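Local coordinates for protein 2-keto-3-deoxy-D-arabinonate dehydratase (Sulfolobus solfataricus, PDB 2Q18) that catalyses the dehydration of 2-dehydro-3-deoxy-D-arabinonate to 2,5-dioxopentanoate, a step in the oxidation of D-arabinonate to 2-oxoglutarate, as a homotetrameric, magnesium-dependent member of the FAH family, at residues A[29-34]-A[72-77]; A[148-151]-A[155-158]; A[13-18]-A[46-51]; A[2-7]-A[21-26]; A[140-145]-A[210-215]. All blocks are in the same frame, centred on the assembly; numbering follows the deposited sequence.

Interaction 1: A[29-34]-A[72-77]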
# COMPACT_ATOMS: atom_id res chain seq x y z
N ASP A 29 8.33 8.18 10.63
CA ASP A 29 7.08 8.38 11.37
C ASP A 29 7.42 8.82 12.80
O ASP A 29 8.34 8.27 13.40
CB ASP A 29 6.26 7.07 11.39
CG ASP A 29 5.42 6.89 12.66
OD1 ASP A 29 4.47 7.67 12.91
OD2 ASP A 29 5.71 5.93 13.42
N PRO A 30 6.70 9.83 13.33
CA PRO A 30 7.06 10.39 14.63
C PRO A 30 7.03 9.40 15.81
O PRO A 30 7.87 9.51 16.69
CB PRO A 30 6.06 11.54 14.83
CG PRO A 30 4.92 11.22 13.90
CD PRO A 30 5.54 10.52 12.73
N ILE A 31 6.09 8.46 15.82
CA ILE A 31 6.08 7.42 16.86
C ILE A 31 7.35 6.57 16.78
O ILE A 31 8.01 6.32 17.79
CB ILE A 31 4.80 6.53 16.82
CG1 ILE A 31 3.55 7.37 17.14
CG2 ILE A 31 4.91 5.37 17.82
CD1 ILE A 31 2.24 6.75 16.69
N LYS A 32 7.70 6.15 15.56
CA LYS A 32 8.95 5.43 15.31
C LYS A 32 10.16 6.26 15.74
O LYS A 32 11.10 5.72 16.34
CB LYS A 32 9.04 5.01 13.84
CG LYS A 32 10.34 4.32 13.43
CD LYS A 32 10.56 2.98 14.13
CE LYS A 32 11.86 2.32 13.68
NZ LYS A 32 12.14 1.05 14.43
N ALA A 33 10.14 7.56 15.44
CA ALA A 33 11.21 8.46 15.84
C ALA A 33 11.37 8.53 17.36
O ALA A 33 12.49 8.54 17.87
CB ALA A 33 10.99 9.86 15.26
N LEU A 34 10.24 8.57 18.07
CA LEU A 34 10.24 8.62 19.53
C LEU A 34 10.78 7.33 20.14
O LEU A 34 11.51 7.37 21.14
CB LEU A 34 8.83 8.91 20.07
CG LEU A 34 8.27 10.33 19.90
CD1 LEU A 34 6.79 10.35 20.21
CD2 LEU A 34 9.03 11.35 20.78
N ASP A 72 -0.50 10.66 15.65
CA ASP A 72 -1.80 10.02 15.71
C ASP A 72 -1.72 8.91 16.76
O ASP A 72 -1.21 7.82 16.47
CB ASP A 72 -2.19 9.44 14.34
CG ASP A 72 -2.31 10.52 13.26
OD1 ASP A 72 -2.99 11.53 13.49
OD2 ASP A 72 -1.71 10.34 12.17
N PRO A 73 -2.22 9.17 17.99
CA PRO A 73 -2.12 8.14 19.03
C PRO A 73 -3.16 7.05 18.77
O PRO A 73 -4.36 7.34 18.74
CB PRO A 73 -2.43 8.91 20.31
CG PRO A 73 -3.33 10.03 19.87
CD PRO A 73 -2.93 10.37 18.46
N PRO A 74 -2.72 5.79 18.59
CA PRO A 74 -3.69 4.76 18.24
C PRO A 74 -4.77 4.60 19.30
O PRO A 74 -5.92 4.32 18.97
CB PRO A 74 -2.84 3.49 18.11
CG PRO A 74 -1.45 3.99 17.85
CD PRO A 74 -1.35 5.25 18.67
N GLU A 75 -4.41 4.82 20.56
CA GLU A 75 -5.36 4.81 21.67
C GLU A 75 -5.04 5.92 22.63
O GLU A 75 -3.87 6.27 22.82
CB GLU A 75 -5.33 3.46 22.41
CG GLU A 75 -5.75 2.27 21.54
CD GLU A 75 -5.75 0.94 22.28
OE1 GLU A 75 -5.57 0.91 23.52
OE2 GLU A 75 -5.94 -0.09 21.60
N VAL A 76 -6.08 6.50 23.23
CA VAL A 76 -5.90 7.46 24.32
C VAL A 76 -6.67 6.98 25.54
O VAL A 76 -7.87 6.69 25.46
CB VAL A 76 -6.34 8.90 23.94
CG1 VAL A 76 -6.05 9.86 25.08
CG2 VAL A 76 -5.64 9.37 22.67
N TRP A 77 -5.97 6.90 26.66
CA TRP A 77 -6.55 6.48 27.92
C TRP A 77 -6.34 7.57 28.96
O TRP A 77 -5.42 8.39 28.85
CB TRP A 77 -5.90 5.18 28.40
CG TRP A 77 -6.21 3.96 27.57
CD1 TRP A 77 -5.68 3.64 26.35
CD2 TRP A 77 -7.12 2.91 27.91
NE1 TRP A 77 -6.20 2.44 25.91
CE2 TRP A 77 -7.09 1.97 26.85
CE3 TRP A 77 -7.95 2.65 29.01
CZ2 TRP A 77 -7.86 0.80 26.85
CZ3 TRP A 77 -8.72 1.50 29.02
CH2 TRP A 77 -8.67 0.58 27.94

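Interaction 2: A[148-151]-A[155-158]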
# COMPACT_ATOMS: atom_id res chain seq x y z
N VAL A 148 1.48 11.18 29.00
CA VAL A 148 2.67 10.45 28.54
C VAL A 148 2.39 9.67 27.26
O VAL A 148 1.31 9.10 27.09
CB VAL A 148 3.24 9.49 29.63
CG1 VAL A 148 3.91 10.27 30.74
CG2 VAL A 148 2.15 8.57 30.19
N VAL A 149 3.37 9.67 26.36
CA VAL A 149 3.33 8.81 25.18
C VAL A 149 4.06 7.51 25.53
O VAL A 149 5.16 7.54 26.09
CB VAL A 149 3.98 9.49 23.94
CG1 VAL A 149 3.84 8.60 22.71
CG2 VAL A 149 3.35 10.86 23.67
N LEU A 150 3.44 6.38 25.20
CA LEU A 150 3.91 5.06 25.63
C LEU A 150 4.23 4.13 24.46
O LEU A 150 3.57 4.20 23.42
CB LEU A 150 2.81 4.40 26.47
CG LEU A 150 2.71 4.50 28.00
CD1 LEU A 150 3.51 5.64 28.63
CD2 LEU A 150 1.24 4.52 28.42
N ASP A 151 5.21 3.25 24.64
CA ASP A 151 5.36 2.11 23.74
C ASP A 151 4.53 0.93 24.26
O ASP A 151 3.88 1.04 25.30
CB ASP A 151 6.84 1.74 23.47
CG ASP A 151 7.54 1.05 24.66
OD1 ASP A 151 6.89 0.61 25.63
OD2 ASP A 151 8.79 0.95 24.60
N LYS A 155 6.65 1.71 28.44
CA LYS A 155 7.78 2.61 28.62
C LYS A 155 7.40 4.01 28.13
O LYS A 155 6.78 4.16 27.07
CB LYS A 155 9.01 2.10 27.86
CG LYS A 155 10.29 2.87 28.18
CD LYS A 155 11.42 2.55 27.20
CE LYS A 155 12.74 3.15 27.68
NZ LYS A 155 13.87 2.93 26.73
N ILE A 156 7.77 5.02 28.91
CA ILE A 156 7.47 6.42 28.58
C ILE A 156 8.39 6.93 27.47
O ILE A 156 9.61 6.99 27.63
CB ILE A 156 7.54 7.33 29.84
CG1 ILE A 156 6.41 6.97 30.81
CG2 ILE A 156 7.46 8.82 29.45
CD1 ILE A 156 6.58 7.50 32.24
N LEU A 157 7.80 7.28 26.34
CA LEU A 157 8.55 7.78 25.19
C LEU A 157 8.63 9.30 25.17
O LEU A 157 9.45 9.88 24.46
CB LEU A 157 7.92 7.29 23.88
CG LEU A 157 7.82 5.78 23.65
CD1 LEU A 157 7.02 5.51 22.38
CD2 LEU A 157 9.21 5.16 23.58
N GLY A 158 7.76 9.95 25.95
CA GLY A 158 7.75 11.40 26.03
C GLY A 158 6.56 11.95 26.77
O GLY A 158 5.68 11.19 27.19

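Interaction 3: A[13-18]-A[46-51]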
# COMPACT_ATOMS: atom_id res chain seq x y z
N ILE A 13 4.16 16.51 7.69
CA ILE A 13 5.60 16.55 7.87
C ILE A 13 5.89 16.71 9.36
O ILE A 13 5.31 17.57 10.03
CB ILE A 13 6.29 17.69 7.08
CG1 ILE A 13 5.91 17.64 5.59
CG2 ILE A 13 7.82 17.61 7.24
CD1 ILE A 13 6.34 18.88 4.80
N SER A 14 6.78 15.86 9.87
CA SER A 14 7.20 15.94 11.27
C SER A 14 8.54 16.64 11.41
O SER A 14 9.43 16.48 10.58
CB SER A 14 7.26 14.55 11.90
OG SER A 14 5.95 14.07 12.17
N TYR A 15 8.66 17.42 12.48
CA TYR A 15 9.88 18.14 12.79
C TYR A 15 10.22 17.97 14.25
O TYR A 15 9.34 17.74 15.09
CB TYR A 15 9.72 19.64 12.50
CG TYR A 15 9.37 20.00 11.08
CD1 TYR A 15 10.37 20.16 10.11
CD2 TYR A 15 8.05 20.22 10.70
CE1 TYR A 15 10.05 20.51 8.80
CE2 TYR A 15 7.72 20.57 9.40
CZ TYR A 15 8.73 20.71 8.46
OH TYR A 15 8.40 21.05 7.16
N ALA A 16 11.51 18.07 14.55
CA ALA A 16 11.99 18.07 15.92
C ALA A 16 12.79 19.34 16.16
O ALA A 16 13.64 19.71 15.35
CB ALA A 16 12.85 16.86 16.18
N ILE A 17 12.49 20.03 17.26
CA ILE A 17 13.33 21.15 17.69
C ILE A 17 14.26 20.69 18.82
O ILE A 17 13.81 20.11 19.81
CB ILE A 17 12.53 22.45 18.04
CG1 ILE A 17 13.48 23.52 18.61
CG2 ILE A 17 11.37 22.17 18.98
CD1 ILE A 17 13.03 24.96 18.36
N LEU A 18 15.55 20.93 18.62
CA LEU A 18 16.58 20.59 19.60
C LEU A 18 16.77 21.74 20.59
O LEU A 18 16.31 22.87 20.34
CB LEU A 18 17.89 20.26 18.89
CG LEU A 18 18.14 18.84 18.38
CD1 LEU A 18 16.89 18.12 17.84
CD2 LEU A 18 19.25 18.85 17.33
N ASP A 46 17.12 15.86 8.34
CA ASP A 46 17.96 16.98 7.92
C ASP A 46 17.60 18.25 8.67
O ASP A 46 16.42 18.52 8.93
CB ASP A 46 17.79 17.25 6.42
CG ASP A 46 18.21 16.08 5.56
OD1 ASP A 46 19.17 15.37 5.91
OD2 ASP A 46 17.57 15.88 4.50
N ARG A 47 18.62 19.04 9.00
CA ARG A 47 18.41 20.36 9.57
C ARG A 47 17.76 21.26 8.53
O ARG A 47 18.23 21.36 7.40
CB ARG A 47 19.72 20.98 10.08
CG ARG A 47 19.54 22.41 10.60
CD ARG A 47 20.82 22.99 11.17
NE ARG A 47 20.58 24.31 11.77
CZ ARG A 47 20.73 25.47 11.14
NH1 ARG A 47 20.48 26.60 11.79
NH2 ARG A 47 21.12 25.51 9.87
N VAL A 48 16.66 21.90 8.93
CA VAL A 48 15.94 22.80 8.05
C VAL A 48 15.97 24.24 8.57
O VAL A 48 16.06 24.48 9.78
CB VAL A 48 14.45 22.37 7.83
CG1 VAL A 48 14.38 21.10 6.99
CG2 VAL A 48 13.72 22.18 9.16
N THR A 49 15.93 25.18 7.64
CA THR A 49 15.75 26.59 7.96
C THR A 49 14.43 27.01 7.31
O THR A 49 13.92 26.33 6.41
CB THR A 49 16.92 27.45 7.43
OG1 THR A 49 17.00 27.34 6.01
CG2 THR A 49 18.24 27.00 8.04
N GLY A 50 13.86 28.11 7.78
CA GLY A 50 12.62 28.62 7.21
C GLY A 50 11.36 28.00 7.79
O GLY A 50 10.25 28.30 7.35
N ILE A 51 11.53 27.11 8.77
CA ILE A 51 10.41 26.61 9.56
C ILE A 51 10.39 27.41 10.85
O ILE A 51 11.22 27.20 11.74
CB ILE A 51 10.49 25.07 9.84
CG1 ILE A 51 10.64 24.27 8.53
CG2 ILE A 51 9.28 24.60 10.65
CD1 ILE A 51 9.54 24.49 7.50

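Interaction 4: A[2-7]-A[21-26]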
# COMPACT_ATOMS: atom_id res chain seq x y z
N LYS A 2 12.05 18.09 21.01
CA LYS A 2 10.64 18.44 21.07
C LYS A 2 10.03 18.29 19.68
O LYS A 2 10.40 18.99 18.73
CB LYS A 2 10.43 19.84 21.65
CG LYS A 2 11.01 20.01 23.04
CD LYS A 2 10.71 21.36 23.65
CE LYS A 2 11.34 21.46 25.03
NZ LYS A 2 11.05 22.76 25.69
N LEU A 3 9.09 17.37 19.58
CA LEU A 3 8.56 16.93 18.30
C LEU A 3 7.22 17.59 18.00
O LEU A 3 6.32 17.60 18.84
CB LEU A 3 8.43 15.40 18.34
CG LEU A 3 7.91 14.61 17.15
CD1 LEU A 3 8.63 13.27 17.10
CD2 LEU A 3 6.41 14.41 17.29
N PHE A 4 7.09 18.13 16.80
CA PHE A 4 5.82 18.66 16.33
C PHE A 4 5.51 18.19 14.91
O PHE A 4 6.37 17.62 14.24
CB PHE A 4 5.74 20.20 16.46
CG PHE A 4 6.75 20.97 15.64
CD1 PHE A 4 8.06 21.12 16.07
CD2 PHE A 4 6.36 21.59 14.45
CE1 PHE A 4 8.99 21.85 15.32
CE2 PHE A 4 7.27 22.33 13.69
CZ PHE A 4 8.59 22.46 14.13
N ARG A 5 4.28 18.41 14.47
CA ARG A 5 3.85 17.97 13.15
C ARG A 5 2.97 19.03 12.51
O ARG A 5 2.16 19.68 13.19
CB ARG A 5 3.12 16.62 13.24
CG ARG A 5 2.83 15.94 11.90
CD ARG A 5 2.24 14.54 12.09
NE ARG A 5 0.96 14.57 12.80
CZ ARG A 5 0.06 13.60 12.77
NH1 ARG A 5 0.27 12.49 12.07
NH2 ARG A 5 -1.07 13.74 13.45
N VAL A 6 3.14 19.21 11.21
CA VAL A 6 2.30 20.11 10.43
C VAL A 6 1.56 19.32 9.36
O VAL A 6 2.01 18.24 8.95
CB VAL A 6 3.11 21.26 9.75
CG1 VAL A 6 3.95 22.02 10.78
CG2 VAL A 6 4.01 20.73 8.62
N VAL A 7 0.42 19.85 8.94
CA VAL A 7 -0.27 19.35 7.76
C VAL A 7 -0.06 20.37 6.64
O VAL A 7 -0.16 21.59 6.86
CB VAL A 7 -1.78 19.03 8.04
CG1 VAL A 7 -2.56 20.28 8.48
CG2 VAL A 7 -2.44 18.36 6.84
N SER A 21 17.80 25.15 19.60
CA SER A 21 16.83 25.79 18.70
C SER A 21 16.94 25.38 17.22
O SER A 21 16.22 25.92 16.37
CB SER A 21 16.84 27.31 18.85
OG SER A 21 16.59 27.68 20.20
N THR A 22 17.84 24.45 16.91
CA THR A 22 17.93 23.90 15.55
C THR A 22 16.76 22.96 15.29
O THR A 22 16.37 22.16 16.16
CB THR A 22 19.27 23.18 15.28
OG1 THR A 22 19.42 22.08 16.18
CG2 THR A 22 20.46 24.13 15.43
N ILE A 23 16.19 23.05 14.09
CA ILE A 23 15.03 22.25 13.72
C ILE A 23 15.40 21.19 12.69
O ILE A 23 16.04 21.49 11.67
CB ILE A 23 13.87 23.14 13.23
CG1 ILE A 23 13.42 24.07 14.36
CG2 ILE A 23 12.69 22.30 12.72
CD1 ILE A 23 12.55 25.19 13.92
N ILE A 24 15.01 19.95 12.98
CA ILE A 24 15.27 18.81 12.10
C ILE A 24 13.97 18.29 11.48
O ILE A 24 12.99 18.04 12.19
CB ILE A 24 15.98 17.66 12.87
CG1 ILE A 24 17.29 18.16 13.49
CG2 ILE A 24 16.24 16.45 11.95
CD1 ILE A 24 18.01 17.12 14.34
N ARG A 25 13.96 18.15 10.16
CA ARG A 25 12.87 17.48 9.46
C ARG A 25 13.10 15.97 9.55
O ARG A 25 14.14 15.47 9.12
CB ARG A 25 12.81 17.92 8.00
CG ARG A 25 11.79 17.15 7.17
CD ARG A 25 11.51 17.88 5.89
NE ARG A 25 10.70 17.09 4.98
CZ ARG A 25 10.01 17.59 3.96
NH1 ARG A 25 10.02 18.90 3.72
NH2 ARG A 25 9.30 16.78 3.18
N LEU A 26 12.12 15.27 10.11
CA LEU A 26 12.25 13.84 10.39
C LEU A 26 12.07 12.97 9.15
O LEU A 26 11.21 13.24 8.31
CB LEU A 26 11.24 13.41 11.46
CG LEU A 26 11.34 14.07 12.84
CD1 LEU A 26 10.41 13.37 13.82
CD2 LEU A 26 12.77 14.05 13.37

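Interaction 5: A[140-145]-A[210-215]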
# COMPACT_ATOMS: atom_id res chain seq x y z
N THR A 140 -19.65 21.62 30.55
CA THR A 140 -18.44 20.96 30.09
C THR A 140 -17.22 21.74 30.54
O THR A 140 -17.14 22.96 30.35
CB THR A 140 -18.45 20.80 28.54
OG1 THR A 140 -19.44 19.84 28.17
CG2 THR A 140 -17.09 20.34 28.03
N LEU A 141 -16.27 21.04 31.15
CA LEU A 141 -15.03 21.65 31.60
C LEU A 141 -13.82 21.06 30.89
O LEU A 141 -13.82 19.87 30.55
CB LEU A 141 -14.87 21.48 33.11
CG LEU A 141 -15.85 22.20 34.04
CD1 LEU A 141 -15.48 21.91 35.50
CD2 LEU A 141 -15.86 23.71 33.77
N PRO A 142 -12.78 21.88 30.67
CA PRO A 142 -11.51 21.32 30.26
C PRO A 142 -10.81 20.75 31.49
O PRO A 142 -10.97 21.28 32.59
CB PRO A 142 -10.74 22.53 29.73
CG PRO A 142 -11.30 23.70 30.49
CD PRO A 142 -12.73 23.36 30.78
N GLU A 143 -10.07 19.67 31.30
CA GLU A 143 -9.27 19.11 32.38
C GLU A 143 -7.80 19.09 31.94
O GLU A 143 -7.41 18.26 31.11
CB GLU A 143 -9.79 17.73 32.79
CG GLU A 143 -11.27 17.75 33.22
CD GLU A 143 -11.77 16.42 33.79
OE1 GLU A 143 -12.91 16.41 34.31
OE2 GLU A 143 -11.05 15.40 33.71
N PRO A 144 -7.01 20.05 32.44
CA PRO A 144 -5.60 20.24 32.09
C PRO A 144 -4.70 19.21 32.76
O PRO A 144 -4.68 19.10 33.99
CB PRO A 144 -5.30 21.64 32.64
CG PRO A 144 -6.21 21.79 33.80
CD PRO A 144 -7.47 21.07 33.41
N GLU A 145 -3.95 18.47 31.96
CA GLU A 145 -3.21 17.31 32.46
C GLU A 145 -1.87 17.13 31.78
O GLU A 145 -1.69 17.47 30.62
CB GLU A 145 -4.04 16.03 32.30
CG GLU A 145 -5.54 16.20 32.55
CD GLU A 145 -6.28 14.90 32.77
OE1 GLU A 145 -7.41 14.96 33.30
OE2 GLU A 145 -5.75 13.82 32.42
N LEU A 210 -4.16 26.57 33.69
CA LEU A 210 -5.32 26.63 32.81
C LEU A 210 -5.88 28.05 32.74
O LEU A 210 -6.04 28.72 33.77
CB LEU A 210 -6.42 25.67 33.28
CG LEU A 210 -7.82 25.80 32.66
CD1 LEU A 210 -7.84 25.39 31.19
CD2 LEU A 210 -8.85 25.00 33.44
N LYS A 211 -6.19 28.50 31.52
CA LYS A 211 -6.92 29.74 31.29
C LYS A 211 -8.06 29.49 30.32
O LYS A 211 -7.87 28.86 29.27
CB LYS A 211 -6.00 30.82 30.72
CG LYS A 211 -5.04 31.42 31.73
CD LYS A 211 -3.92 32.22 31.07
CE LYS A 211 -4.42 33.52 30.47
NZ LYS A 211 -3.29 34.37 29.97
N ILE A 212 -9.25 29.96 30.69
CA ILE A 212 -10.38 29.99 29.77
C ILE A 212 -10.62 31.46 29.41
O ILE A 212 -10.92 32.28 30.29
CB ILE A 212 -11.64 29.36 30.38
CG1 ILE A 212 -11.35 27.91 30.83
CG2 ILE A 212 -12.80 29.42 29.37
CD1 ILE A 212 -12.42 27.29 31.72
N VAL A 213 -10.47 31.78 28.13
CA VAL A 213 -10.59 33.15 27.65
C VAL A 213 -11.91 33.29 26.89
O VAL A 213 -12.15 32.58 25.91
CB VAL A 213 -9.39 33.56 26.77
CG1 VAL A 213 -9.52 35.02 26.31
CG2 VAL A 213 -8.08 33.38 27.53
N ARG A 214 -12.76 34.19 27.37
CA ARG A 214 -14.06 34.45 26.78
C ARG A 214 -14.10 35.90 26.30
O ARG A 214 -13.98 36.82 27.11
CB ARG A 214 -15.17 34.20 27.80
CG ARG A 214 -16.59 34.34 27.24
CD ARG A 214 -17.60 33.66 28.16
NE ARG A 214 -17.34 32.23 28.28
CZ ARG A 214 -18.00 31.40 29.09
NH1 ARG A 214 -17.67 30.11 29.11
NH2 ARG A 214 -18.99 31.84 29.86
N GLU A 215 -14.26 36.10 24.99
CA GLU A 215 -14.24 37.44 24.39
C GLU A 215 -13.11 38.32 24.93
O GLU A 215 -13.34 39.48 25.30
CB GLU A 215 -15.61 38.12 24.56
CG GLU A 215 -16.72 37.51 23.71
CD GLU A 215 -18.09 38.12 23.97
OE1 GLU A 215 -18.43 38.37 25.16
OE2 GLU A 215 -18.84 38.33 22.99

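Interaction 1: A[29-34]-A[72-77]
Ile31 reaches across from the first turn of helix 30-40 and sets its terminal methyl against the backbone of Asp72: Ile31 CD1 lies 3.6 Å from the carbonyl O of Asp72. Ile31 CD1 also meets Pro74, 4.4 Å from its ring carbon CD, so one carbon end carries the whole contact; about half of the 85 Å² buried lies on this isoleucine, the rest mainly on Asp72 and Pro74. The CG1 branch stands anti to the carbonyl carbon (chi1 -65°), which sends CD1 outward from the helix toward 72-77. Behind it, the helix start is fixed by an N-cap: Asp29 turns its carboxylate back over the first turn, where Lys32 N donates to Asp29 OD2 at 2.9 Å from above the carboxylate plane, and Ile31 N makes a weak bond to OD1. The contact thus joins a capped helix of the N-terminal part of the chain to the proline-rich approach to strand 76-80, away from the metal- and substrate-binding residues. Asp72 offers only its backbone oxygen to Ile31; its carboxylate is engaged in a salt bridge with Arg5. Pro74 also packs on Pro247, and the next residue, Glu75, forms a salt bridge with Arg123 of the second subunit.

Interaction 2: A[148-151]-A[155-158]
Val149 and the pair Leu157 and Gly158 are held together by backbone hydrogen bonds. Val149 N donates to Gly158 O at 2.9 Å, and Leu157 N donates to Val149 O at 2.7 Å. Nearer the turn, Asp151 N donates to Lys155 O at 3.0 Å. Close CA-H...O contacts accompany these bonds, among them Leu150 CA to Lys155 O at 3.3 Å.

One side chain joins the polar set. Asp151 CG sits between its own backbone N and carbonyl carbon (chi1 73°), a setting that brings Asp151 OD1 within 3.0 Å of Lys155 N, which lies above the carboxylate plane. OD1 also accepts from Asn153 N, so a single oxygen binds two amides of the turn. With an alanine here, both amides would probably lose this acceptor and the turn be less firmly fixed. The Lys155 amine points elsewhere, to Ser38 OG.

The apolar contacts form two groups. Ile156 lies across Val148 and Leu150, with Ile156 CG2 4.0 Å from Val148 CG1 and Ile156 CG1 3.9 Å from Leu150 CD1; helix 233-241 packs on all three. On the other side of the hairpin strand, Leu157 puts CD1 3.9 Å from Asp151 CB, and it also touches helix 30-40.

With two residues facing Val149, the register slips by one before Leu150 pairs with Ile156. This is a classic beta bulge, set in the antiparallel hairpin of strands 140-150 and 156-167.

Interaction 3: A[13-18]-A[46-51]
Tyr15 reaches from the middle of strand 11-17 to Val48 and Ile51, and along 13-18 it alone makes the contact. Ile13 and Ser14, which precede it, belong to the same strand, where Ser14 bonds through its backbone to Leu26. At Tyr15 the ring leaves with CG anti to the carbonyl carbon (chi1 -59°), which carries it toward 46-51; its CD1 and CE1 meet the partners. Val48 CG2 approaches it obliquely, 4.0 Å from Tyr15 CD1. Ile51 comes from the opposite direction: its CG2 lies over one ring face, its CG1 is 3.8 Å from Tyr15 CE1, and its CD1 is 3.6 Å from Tyr15 OH.

Strand 23-26 lies between strands 11-17 and 45-49 in an antiparallel arrangement, so the side chain reaches past the intervening strand to 45-51. Strand 45-49 continues the sheet into the third subunit, and the phenol hydroxyl also crosses that interface, hydrogen-bonding to Asp46 of the third subunit. A leucine in place of Tyr15 would probably leave that carboxylate without its hydroxyl partner and take the ring away from under Ile51.

Beyond Tyr15, the backbone of Ala16 bonds to Ile24 and that of Ile17 to Lys2, tying the strand to a neighbour on each side.

Interaction 4: A[2-7]-A[21-26]
Leu3 meets Leu26 methyl to methyl, Leu3 CD1 against Leu26 CD1 at 3.7 Å, the two side chains crossing at about a right angle. Their strands are not direct neighbours: strand 11-17 lies between 2-8 and 23-26 and pairs antiparallel with both, a meander of three strands near the N-terminus. The nearest alpha carbons, Leu3 CA and Leu26 CA, are 9.3 Å apart, so the two segments meet only through side chains that reach past the middle strand. Leu3 extends with CG anti to the backbone N (chi1 -180°), while Leu26 holds CG anti to the carbonyl carbon (chi1 -60°), and the two branches converge. Helix 30-40 packs on this leucine pair, Pro30 and Leu34 touching Leu3 and Ala33 touching Leu26, so the methyl contact is part of the seam between strands and helix.

Phe4, the next residue, makes the second apolar bridge, to Ile23. Its ring also meets the rings of Tyr15 and Tyr53, placing it within an aromatic group, and all four residues of the contact are buried. The charged neighbours direct their ends elsewhere: Arg5 forms a salt bridge with Asp72, while Arg25 forms salt bridges with Asp27 and Asp46 of the third subunit. The strand carrying Ile23 and Leu26 is therefore part of a subunit interface as well as of this apolar packing. At the ring end the approach is looser and oblique, with Phe4 CZ 4.3 Å from Ile23 CG2.

Interaction 5: A[140-145]-A[210-215]
Pro142 and Pro144 face strand 207-214 from a segment that does not pair with it: the closest alpha carbons, Pro144 CA and Leu210 CA, are 6.4 Å apart, and the two backbones are joined by side-chain packing. Segment 140-145 belongs to the long strand 140-150, and 210-214 to a separate five-stranded mixed sheet, so the contact is a sheet-to-sheet packing within the FAH-family fold. The prolines alternate with the magnesium ligands Glu143 and Glu145. Pro142 and Pro144 turn toward 210-215, whereas the CB of Glu143 points away from it, which separates the apolar interior from the metal site.

Leu210 has the largest share of the packing, crossing both rings at about a right angle. With CG anti to the backbone N (chi1 168°), Leu210 brings CD1 to 3.9 Å from Pro142 CG, and its CB lies 3.9 Å from Pro144 CG. Val272, Ile274 and Phe220 also touch Leu210, enclosing it among the strands of its own sheet. Around the metal site, Glu143 OE2 forms a salt bridge with the substrate-binding Lys182, and Glu145 OE2 accepts from Thr253 OG1 and Gly255 N. The carbonyl of Pro144 is hydrogen-bonded to the hydroxyl of Thr256, a substrate-binding residue, so the proline that packs on Leu210 also touches the active site through its backbone. Ile212 completes the apolar surface obliquely, its CD1 4.0 Å from Pro142 CG.

How the interactions relate
Interactions 3 and 4 interlock: their centres are 4 Å apart, their segments alternate along the chain, strand 11-17 of interaction 3 lies between strands 2-8 and 23-26 of interaction 4, and both contacts touch the third subunit. Helix 30-40 follows strand 23-26 and carries interaction 1, about 15 Å from interaction 4 between centres; the Asp72-Arg5 salt bridge and the packing of Leu34 and Ala33 on Leu3 and Leu26 connect the two. Leu34 also touches Leu157 and Val149 of interaction 2, whose centre is about 9 Å from that of interaction 1, so the helix connects the N-terminal strands with the hairpin. Interaction 2 is nested inside the loop closed by interaction 5. Both use strand 140-150, their centres about 25 Å apart, and it leads from bulge to magnesium site.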